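Local coordinates for protein colicin-D (Escherichia coli, PDB 5ZNM) that kills Escherichia coli and close relatives as a bacteriocin, its C-terminal domain being a tRNA-cleaving ribonuclease that shuts down protein synthesis, at residues K336-V347 and R379-L387; Y348-V356 and S367-A375. All coordinates share one frame; numbering follows the deposited sequence.

Contact 1: K336-V347 and R379-L387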
loop_
_atom_site.group_PDB
_atom_site.type_symbol
_atom_site.label_atom_id
_atom_site.label_comp_id
_atom_site.label_asym_id
_atom_site.label_seq_id
_atom_site.Cartn_x
_atom_site.Cartn_y
_atom_site.Cartn_z
ATOM N N LYS A 336 -19.733 41.308 -2.441
ATOM C CA LYS A 336 -20.046 42.458 -3.289
ATOM C C LYS A 336 -19.064 42.437 -4.455
ATOM O O LYS A 336 -17.923 42.891 -4.318
ATOM C CB LYS A 336 -19.964 43.763 -2.498
ATOM C CG LYS A 336 -20.151 45.059 -3.348
ATOM C CD LYS A 336 -19.841 46.297 -2.501
ATOM C CE LYS A 336 -19.855 47.592 -3.340
ATOM N NZ LYS A 336 -21.215 47.930 -3.892
ATOM N N GLY A 337 -19.502 41.875 -5.576
ATOM C CA GLY A 337 -18.760 41.984 -6.806
ATOM C C GLY A 337 -17.647 40.962 -6.952
ATOM O O GLY A 337 -17.639 39.878 -6.347
ATOM N N THR A 338 -16.671 41.336 -7.778
ATOM C CA THR A 338 -15.646 40.396 -8.212
ATOM C C THR A 338 -14.393 41.168 -8.585
ATOM O O THR A 338 -14.429 42.385 -8.806
ATOM C CB THR A 338 -16.127 39.555 -9.405
ATOM O OG1 THR A 338 -15.157 38.541 -9.702
ATOM C CG2 THR A 338 -16.330 40.445 -10.632
ATOM N N TYR A 339 -13.274 40.443 -8.656
ATOM C CA TYR A 339 -11.978 41.017 -9.020
ATOM C C TYR A 339 -11.619 40.501 -10.415
ATOM O O TYR A 339 -11.309 39.315 -10.583
ATOM C CB TYR A 339 -10.928 40.663 -7.964
ATOM C CG TYR A 339 -9.541 41.239 -8.194
ATOM C CD1 TYR A 339 -9.326 42.608 -8.180
ATOM C CD2 TYR A 339 -8.447 40.404 -8.396
ATOM C CE1 TYR A 339 -8.073 43.133 -8.375
ATOM C CE2 TYR A 339 -7.176 40.923 -8.599
ATOM C CZ TYR A 339 -6.997 42.296 -8.573
ATOM O OH TYR A 339 -5.747 42.844 -8.770
ATOM N N ARG A 340 -11.656 41.408 -11.401
ATOM C CA ARG A 340 -11.617 41.048 -12.823
ATOM C C ARG A 340 -10.444 40.130 -13.152
ATOM O O ARG A 340 -10.595 39.146 -13.883
ATOM C CB ARG A 340 -11.561 42.334 -13.669
ATOM C CG ARG A 340 -10.167 42.714 -14.183
ATOM C CD ARG A 340 -10.052 44.136 -14.729
ATOM N NE ARG A 340 -8.645 44.503 -14.844
ATOM C CZ ARG A 340 -8.179 45.744 -14.894
ATOM N NH1 ARG A 340 -9.006 46.781 -14.842
ATOM N NH2 ARG A 340 -6.871 45.943 -14.990
ATOM N N ARG A 341 -9.279 40.417 -12.574
ATOM C CA ARG A 341 -8.043 39.720 -12.884
ATOM C C ARG A 341 -8.082 38.247 -12.469
ATOM O O ARG A 341 -7.333 37.439 -13.027
ATOM C CB ARG A 341 -6.917 40.493 -12.196
ATOM C CG ARG A 341 -5.512 39.981 -12.354
ATOM C CD ARG A 341 -4.562 40.973 -11.670
ATOM N NE ARG A 341 -4.621 42.286 -12.306
ATOM C CZ ARG A 341 -4.029 42.564 -13.467
ATOM N NH1 ARG A 341 -3.342 41.620 -14.106
ATOM N NH2 ARG A 341 -4.124 43.775 -13.996
ATOM N N GLU A 342 -8.957 37.879 -11.532
ATOM C CA GLU A 342 -9.099 36.509 -11.035
ATOM C C GLU A 342 -10.509 36.016 -11.351
ATOM O O GLU A 342 -11.441 36.241 -10.580
ATOM C CB GLU A 342 -8.811 36.443 -9.540
ATOM C CG GLU A 342 -7.350 36.612 -9.209
ATOM C CD GLU A 342 -6.514 35.410 -9.618
ATOM O OE1 GLU A 342 -7.053 34.283 -9.634
ATOM O OE2 GLU A 342 -5.318 35.592 -9.922
ATOM N N LYS A 343 -10.659 35.318 -12.475
ATOM C CA LYS A 343 -11.982 34.897 -12.922
ATOM C C LYS A 343 -12.670 34.066 -11.843
ATOM O O LYS A 343 -12.085 33.132 -11.286
ATOM C CB LYS A 343 -11.861 34.102 -14.234
ATOM C CG LYS A 343 -13.161 33.439 -14.783
ATOM C CD LYS A 343 -14.480 34.156 -14.448
ATOM C CE LYS A 343 -15.703 33.305 -14.807
ATOM N NZ LYS A 343 -16.814 33.510 -13.817
ATOM N N GLY A 344 -13.917 34.423 -11.533
ATOM C CA GLY A 344 -14.664 33.679 -10.542
ATOM C C GLY A 344 -14.313 34.002 -9.107
ATOM O O GLY A 344 -14.823 33.336 -8.199
ATOM N N SER A 345 -13.464 34.996 -8.873
ATOM C CA SER A 345 -13.199 35.434 -7.515
ATOM C C SER A 345 -14.428 36.127 -6.934
ATOM O O SER A 345 -15.286 36.641 -7.650
ATOM C CB SER A 345 -11.994 36.374 -7.486
ATOM O OG SER A 345 -12.267 37.529 -8.249
ATOM N N LYS A 346 -14.514 36.123 -5.611
ATOM C CA LYS A 346 -15.561 36.839 -4.900
ATOM C C LYS A 346 -14.905 37.895 -4.030
ATOM O O LYS A 346 -13.831 37.652 -3.465
ATOM C CB LYS A 346 -16.392 35.892 -4.039
ATOM C CG LYS A 346 -17.141 34.842 -4.837
ATOM C CD LYS A 346 -17.961 33.966 -3.906
ATOM C CE LYS A 346 -18.643 32.848 -4.676
ATOM N NZ LYS A 346 -19.774 33.370 -5.478
ATOM N N VAL A 347 -15.541 39.065 -3.923
ATOM C CA VAL A 347 -15.031 40.169 -3.109
ATOM C C VAL A 347 -15.960 40.346 -1.914
ATOM O O VAL A 347 -17.187 40.373 -2.076
ATOM C CB VAL A 347 -14.913 41.479 -3.918
ATOM C CG1 VAL A 347 -14.423 42.594 -3.033
ATOM C CG2 VAL A 347 -13.966 41.313 -5.135
ATOM N N ARG A 379 -14.679 54.469 -6.445
ATOM C CA ARG A 379 -16.032 54.839 -6.839
ATOM C C ARG A 379 -16.622 53.826 -7.817
ATOM O O ARG A 379 -17.795 53.448 -7.710
ATOM C CB ARG A 379 -16.010 56.239 -7.458
ATOM C CG ARG A 379 -17.365 56.865 -7.669
ATOM C CD ARG A 379 -17.299 57.991 -8.709
ATOM N NE ARG A 379 -16.421 57.663 -9.837
ATOM C CZ ARG A 379 -16.804 57.010 -10.934
ATOM N NH1 ARG A 379 -18.060 56.597 -11.070
ATOM N NH2 ARG A 379 -15.928 56.766 -11.900
ATOM N N ILE A 380 -15.826 53.380 -8.779
ATOM C CA ILE A 380 -16.304 52.367 -9.714
ATOM C C ILE A 380 -16.658 51.082 -8.972
ATOM O O ILE A 380 -17.697 50.465 -9.236
ATOM C CB ILE A 380 -15.258 52.134 -10.817
ATOM C CG1 ILE A 380 -15.205 53.362 -11.736
ATOM C CG2 ILE A 380 -15.570 50.869 -11.617
ATOM C CD1 ILE A 380 -14.091 53.308 -12.736
ATOM N N TYR A 381 -15.820 50.668 -8.015
ATOM C CA TYR A 381 -16.132 49.440 -7.288
ATOM C C TYR A 381 -17.417 49.589 -6.479
ATOM O O TYR A 381 -18.294 48.724 -6.531
ATOM C CB TYR A 381 -14.984 49.026 -6.364
ATOM C CG TYR A 381 -15.425 47.904 -5.439
ATOM C CD1 TYR A 381 -15.664 46.627 -5.934
ATOM C CD2 TYR A 381 -15.634 48.135 -4.071
ATOM C CE1 TYR A 381 -16.094 45.595 -5.093
ATOM C CE2 TYR A 381 -16.062 47.115 -3.234
ATOM C CZ TYR A 381 -16.294 45.854 -3.749
ATOM O OH TYR A 381 -16.725 44.840 -2.902
ATOM N N LEU A 382 -17.533 50.668 -5.699
ATOM C CA LEU A 382 -18.737 50.860 -4.891
ATOM C C LEU A 382 -19.972 50.907 -5.769
ATOM O O LEU A 382 -21.019 50.359 -5.415
ATOM C CB LEU A 382 -18.628 52.139 -4.053
ATOM C CG LEU A 382 -17.474 52.155 -3.044
ATOM C CD1 LEU A 382 -17.259 53.533 -2.421
ATOM C CD2 LEU A 382 -17.690 51.099 -1.947
ATOM N N GLU A 383 -19.853 51.513 -6.945
ATOM C CA GLU A 383 -21.007 51.663 -7.809
ATOM C C GLU A 383 -21.342 50.372 -8.556
ATOM O O GLU A 383 -22.521 50.053 -8.732
ATOM C CB GLU A 383 -20.749 52.848 -8.750
ATOM C CG GLU A 383 -20.748 54.202 -7.966
ATOM C CD GLU A 383 -20.473 55.454 -8.811
ATOM O OE1 GLU A 383 -20.055 55.334 -9.986
ATOM O OE2 GLU A 383 -20.676 56.572 -8.281
ATOM N N THR A 384 -20.337 49.587 -8.965
ATOM C CA THR A 384 -20.590 48.458 -9.854
ATOM C C THR A 384 -20.190 47.099 -9.307
ATOM O O THR A 384 -20.616 46.084 -9.874
ATOM C CB THR A 384 -19.872 48.644 -11.211
ATOM O OG1 THR A 384 -18.455 48.509 -11.032
ATOM C CG2 THR A 384 -20.197 50.015 -11.820
ATOM N N GLY A 385 -19.388 47.031 -8.247
ATOM C CA GLY A 385 -18.878 45.745 -7.806
ATOM C C GLY A 385 -17.654 45.255 -8.561
ATOM O O GLY A 385 -17.093 44.215 -8.193
ATOM N N GLU A 386 -17.200 45.975 -9.585
ATOM C CA GLU A 386 -15.996 45.587 -10.312
ATOM C C GLU A 386 -14.788 46.167 -9.587
ATOM O O GLU A 386 -14.591 47.382 -9.569
ATOM C CB GLU A 386 -16.041 46.058 -11.763
ATOM C CG GLU A 386 -15.140 45.203 -12.650
ATOM C CD GLU A 386 -14.733 45.874 -13.938
ATOM O OE1 GLU A 386 -15.394 46.856 -14.341
ATOM O OE2 GLU A 386 -13.740 45.414 -14.546
ATOM N N LEU A 387 -13.986 45.297 -8.989
ATOM C CA LEU A 387 -12.808 45.710 -8.243
ATOM C C LEU A 387 -11.570 45.663 -9.139
ATOM O O LEU A 387 -10.674 46.492 -9.001
ATOM C CB LEU A 387 -12.601 44.804 -7.022
ATOM C CG LEU A 387 -11.472 45.212 -6.066
ATOM C CD1 LEU A 387 -11.741 46.576 -5.463
ATOM C CD2 LEU A 387 -11.272 44.175 -4.965
ATOM O OXT LEU A 387 -11.438 44.793 -10.013
HETATM O O HOH W 1 -9.373 43.387 -11.358
#

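Contact 2: Y348-V356 and S367-A375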
loop_
_atom_site.group_PDB
_atom_site.type_symbol
_atom_site.label_atom_id
_atom_site.label_comp_id
_atom_site.label_asym_id
_atom_site.label_seq_id
_atom_site.Cartn_x
_atom_site.Cartn_y
_atom_site.Cartn_z
ATOM N N TYR A 348 -15.379 40.478 -0.722
ATOM C CA TYR A 348 -16.129 40.624 0.523
ATOM C C TYR A 348 -15.854 42.009 1.082
ATOM O O TYR A 348 -14.706 42.337 1.399
ATOM C CB TYR A 348 -15.769 39.522 1.529
ATOM C CG TYR A 348 -16.220 38.188 0.992
ATOM C CD1 TYR A 348 -17.550 37.790 1.098
ATOM C CD2 TYR A 348 -15.337 37.354 0.329
ATOM C CE1 TYR A 348 -17.974 36.583 0.566
ATOM C CE2 TYR A 348 -15.752 36.148 -0.196
ATOM C CZ TYR A 348 -17.067 35.772 -0.077
ATOM O OH TYR A 348 -17.474 34.569 -0.608
ATOM N N PHE A 349 -16.897 42.828 1.150
ATOM C CA PHE A 349 -16.786 44.253 1.445
ATOM C C PHE A 349 -17.393 44.554 2.805
ATOM O O PHE A 349 -18.444 44.003 3.156
ATOM C CB PHE A 349 -17.504 45.065 0.362
ATOM C CG PHE A 349 -17.574 46.544 0.641
ATOM C CD1 PHE A 349 -16.429 47.318 0.631
ATOM C CD2 PHE A 349 -18.790 47.154 0.893
ATOM C CE1 PHE A 349 -16.500 48.711 0.850
ATOM C CE2 PHE A 349 -18.870 48.541 1.131
ATOM C CZ PHE A 349 -17.721 49.312 1.102
ATOM N N ASN A 350 -16.731 45.419 3.580
ATOM C CA ASN A 350 -17.323 45.912 4.820
ATOM C C ASN A 350 -17.652 47.388 4.670
ATOM O O ASN A 350 -16.749 48.183 4.400
ATOM C CB ASN A 350 -16.385 45.691 6.009
ATOM C CG ASN A 350 -17.035 46.057 7.320
ATOM O OD1 ASN A 350 -17.113 47.232 7.671
ATOM N ND2 ASN A 350 -17.517 45.056 8.047
ATOM N N PRO A 351 -18.909 47.811 4.841
ATOM C CA PRO A 351 -19.257 49.218 4.608
ATOM C C PRO A 351 -18.803 50.172 5.705
ATOM O O PRO A 351 -18.905 51.386 5.516
ATOM C CB PRO A 351 -20.790 49.185 4.524
ATOM C CG PRO A 351 -21.180 47.987 5.340
ATOM C CD PRO A 351 -20.090 46.978 5.126
ATOM N N ASN A 352 -18.309 49.670 6.832
ATOM C CA ASN A 352 -17.854 50.556 7.895
ATOM C C ASN A 352 -16.361 50.828 7.799
ATOM O O ASN A 352 -15.933 51.983 7.821
ATOM C CB ASN A 352 -18.181 49.956 9.258
ATOM C CG ASN A 352 -19.639 49.621 9.406
ATOM O OD1 ASN A 352 -19.997 48.522 9.824
ATOM N ND2 ASN A 352 -20.494 50.572 9.071
ATOM N N THR A 353 -15.555 49.772 7.691
ATOM C CA THR A 353 -14.129 49.978 7.480
ATOM C C THR A 353 -13.782 50.293 6.035
ATOM O O THR A 353 -12.668 50.761 5.779
ATOM C CB THR A 353 -13.340 48.739 7.889
ATOM O OG1 THR A 353 -13.676 47.676 6.998
ATOM C CG2 THR A 353 -13.660 48.328 9.345
ATOM N N MET A 354 -14.693 50.012 5.094
ATOM C CA MET A 354 -14.479 50.127 3.650
ATOM C C MET A 354 -13.432 49.157 3.126
ATOM O O MET A 354 -12.936 49.324 2.007
ATOM C CB MET A 354 -14.116 51.559 3.237
ATOM C CG MET A 354 -15.109 52.585 3.731
ATOM S SD MET A 354 -16.625 52.582 2.775
ATOM C CE MET A 354 -16.011 53.204 1.210
ATOM N N ASN A 355 -13.111 48.110 3.885
ATOM C CA ASN A 355 -12.132 47.135 3.431
ATOM C C ASN A 355 -12.771 46.121 2.490
ATOM O O ASN A 355 -13.951 45.779 2.616
ATOM C CB ASN A 355 -11.488 46.424 4.626
ATOM C CG ASN A 355 -10.459 47.298 5.329
ATOM O OD1 ASN A 355 -10.007 48.301 4.770
ATOM N ND2 ASN A 355 -10.077 46.925 6.560
ATOM N N VAL A 356 -11.981 45.657 1.526
ATOM C CA VAL A 356 -12.337 44.507 0.707
ATOM C C VAL A 356 -11.322 43.407 0.954
ATOM O O VAL A 356 -10.147 43.677 1.224
ATOM C CB VAL A 356 -12.372 44.850 -0.800
ATOM C CG1 VAL A 356 -13.529 45.792 -1.101
ATOM C CG2 VAL A 356 -11.041 45.492 -1.208
ATOM N N SER A 367 -5.912 38.822 -1.710
ATOM C CA SER A 367 -5.419 40.113 -1.248
ATOM C C SER A 367 -6.582 40.858 -0.601
ATOM O O SER A 367 -7.723 40.389 -0.606
ATOM C CB SER A 367 -4.829 40.935 -2.407
ATOM O OG SER A 367 -4.094 42.023 -1.891
ATOM N N GLY A 368 -6.274 42.028 -0.054
ATOM C CA GLY A 368 -7.297 42.920 0.459
ATOM C C GLY A 368 -6.706 44.280 0.752
ATOM O O GLY A 368 -5.485 44.429 0.883
ATOM N N TRP A 369 -7.592 45.267 0.886
ATOM C CA TRP A 369 -7.171 46.651 1.083
ATOM C C TRP A 369 -8.396 47.506 1.367
ATOM O O TRP A 369 -9.537 47.031 1.322
ATOM C CB TRP A 369 -6.392 47.197 -0.127
ATOM C CG TRP A 369 -7.131 47.214 -1.460
ATOM C CD1 TRP A 369 -7.998 48.177 -1.914
ATOM C CD2 TRP A 369 -7.008 46.255 -2.523
ATOM N NE1 TRP A 369 -8.429 47.862 -3.189
ATOM C CE2 TRP A 369 -7.841 46.685 -3.579
ATOM C CE3 TRP A 369 -6.287 45.063 -2.676
ATOM C CZ2 TRP A 369 -7.969 45.969 -4.776
ATOM C CZ3 TRP A 369 -6.414 44.348 -3.877
ATOM C CH2 TRP A 369 -7.254 44.806 -4.901
ATOM N N LYS A 370 -8.141 48.778 1.694
ATOM C CA LYS A 370 -9.210 49.726 1.998
ATOM C C LYS A 370 -9.614 50.497 0.746
ATOM O O LYS A 370 -8.766 51.088 0.072
ATOM C CB LYS A 370 -8.785 50.712 3.095
ATOM C CG LYS A 370 -9.947 51.581 3.614
ATOM C CD LYS A 370 -9.560 52.436 4.832
ATOM C CE LYS A 370 -9.009 51.583 5.990
ATOM N NZ LYS A 370 -9.958 50.508 6.497
ATOM N N ILE A 371 -10.916 50.506 0.460
ATOM C CA ILE A 371 -11.460 51.271 -0.659
ATOM C C ILE A 371 -11.390 52.762 -0.341
ATOM O O ILE A 371 -11.764 53.196 0.760
ATOM C CB ILE A 371 -12.916 50.862 -0.938
ATOM C CG1 ILE A 371 -13.021 49.389 -1.331
ATOM C CG2 ILE A 371 -13.535 51.782 -2.004
ATOM C CD1 ILE A 371 -12.211 49.046 -2.566
ATOM N N ASN A 372 -10.925 53.556 -1.314
ATOM C CA ASN A 372 -11.002 55.012 -1.253
ATOM C C ASN A 372 -12.230 55.461 -2.045
ATOM O O ASN A 372 -12.194 55.466 -3.292
ATOM C CB ASN A 372 -9.725 55.649 -1.822
ATOM C CG ASN A 372 -9.763 57.188 -1.799
ATOM O OD1 ASN A 372 -10.760 57.793 -1.431
ATOM N ND2 ASN A 372 -8.662 57.810 -2.176
ATOM N N PRO A 373 -13.323 55.854 -1.387
ATOM C CA PRO A 373 -14.552 56.197 -2.118
ATOM C C PRO A 373 -14.449 57.471 -2.921
ATOM O O PRO A 373 -15.330 57.728 -3.749
ATOM C CB PRO A 373 -15.588 56.362 -1.000
ATOM C CG PRO A 373 -14.777 56.820 0.176
ATOM C CD PRO A 373 -13.480 56.040 0.071
ATOM N N ASP A 374 -13.420 58.277 -2.708
ATOM C CA ASP A 374 -13.272 59.522 -3.441
ATOM C C ASP A 374 -12.314 59.405 -4.615
ATOM O O ASP A 374 -12.014 60.419 -5.250
ATOM C CB ASP A 374 -12.811 60.626 -2.493
ATOM C CG ASP A 374 -13.748 60.797 -1.320
ATOM O OD1 ASP A 374 -14.959 60.962 -1.569
ATOM O OD2 ASP A 374 -13.278 60.745 -0.161
ATOM N N ALA A 375 -11.820 58.205 -4.902
ATOM C CA ALA A 375 -10.950 57.948 -6.041
ATOM C C ALA A 375 -11.734 57.225 -7.127
ATOM O O ALA A 375 -12.709 56.524 -6.839
ATOM C CB ALA A 375 -9.743 57.104 -5.624
#

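Contact 1: K336-V347 and R379-L387
The hydroxyl of Y381 gives the shortest hydrogen bond between the two segments, OH to K336 O at 2.7 Å, with the carbonyl oxygen lying at the ring edge close to its plane. CG of Y381 stands anti to the backbone N (chi1 170°), which carries the phenol from the helix across to the other segment. The aliphatic chain of K336 runs obliquely over the same ring, CE off-centre at 4.2 Å from the ring centroid in a CH-pi contact. A bend at the last torsion (chi4 66°) then turns NZ to L382 O, 2.9 Å away, near the C-terminal end of the helix. There G385, with positive phi, breaks the helix and lets the tail run beside 337-339. T338 and E386 form a single beta bridge: T338 N donates to G385 O at 2.9 Å, and L387 N meets T338 O at 3.0 Å almost straight (168°). G337 CA comes to 3.1 Å from G385 O in a CA-H...O contact, the oxygen occupying the place a side chain would take. The terminal carboxylate is held through a water that donates to L387 OXT and accepts from R341 N. L387 CD2 packs on V347 CG2 at 3.9 Å. Outside, Y381 and L387 rest on I371, and L387 also reaches I358 and W369, so the last helix and tail of the tRNase domain lie against strands 346-349, 355-359 and 365-370.

Contact 2: Y348-V356 and S367-A375
One face of the W369 indole takes the CG2 methyl of V356, 4.0 Å from the centroid of the five-membered ring and nearly on its normal, while S367 OG lies in plane at the ring edge. The F349 ring is met obliquely by I371 CG1. V356 and W369 belong to the antiparallel hairpin of strands 355-359 and 365-370 in the tRNase domain, F349 to the neighbouring strand 346-349; V356 and W369 form a hydrogen-bonded pair, N355 and K370 a non-hydrogen-bonded one. V356 N points to W369 O almost linearly (171°), and W369 N returns a bond to V356 O. I371 N donates to M354 O at 2.8 Å, prolonging the ladder beyond the strand. V356 CG1 meets I371 CG1 at 3.6 Å, the side chains crossing at about a right angle. The M354 chain, bent at chi2 and chi3, brings CE against P373 CB at 3.9 Å. N350 OD1 collects the backbone N-H groups of N352 and T353 from opposite faces of its plane, an Asx motif that shapes the loop between strands 346-349 and 355-359. N355 ND2 is bonded outside to D304 O. On that side K370 curls back, folded at its last two torsions (chi3 -56°, chi4 -58°), and its ammonium bridges two oxygens: NZ lies 2.8 Å from both T353 O and N355 OD1, approaching the latter from above the amide plane.

The two contacts lie 12 Å apart, centre to centre, and share strand 346-349; contact 2 is nested within the loop of chain that contact 1 closes. Helix 376-384, which follows segment 367-375, joins them by packing. Y381 OH comes within 3.4 Å of F349 CB, and its ring atom CE2 lies 3.6 Å from V356 CG1. The next residue, L382, splits its branches: CD2 lies 3.5 Å from F349 CZ and CD1 3.6 Å from P373 CB. Contact 2 thus builds the sheet surface on which the helix rests, and contact 1 fastens the helix end and the C-terminus to the neighbouring loop.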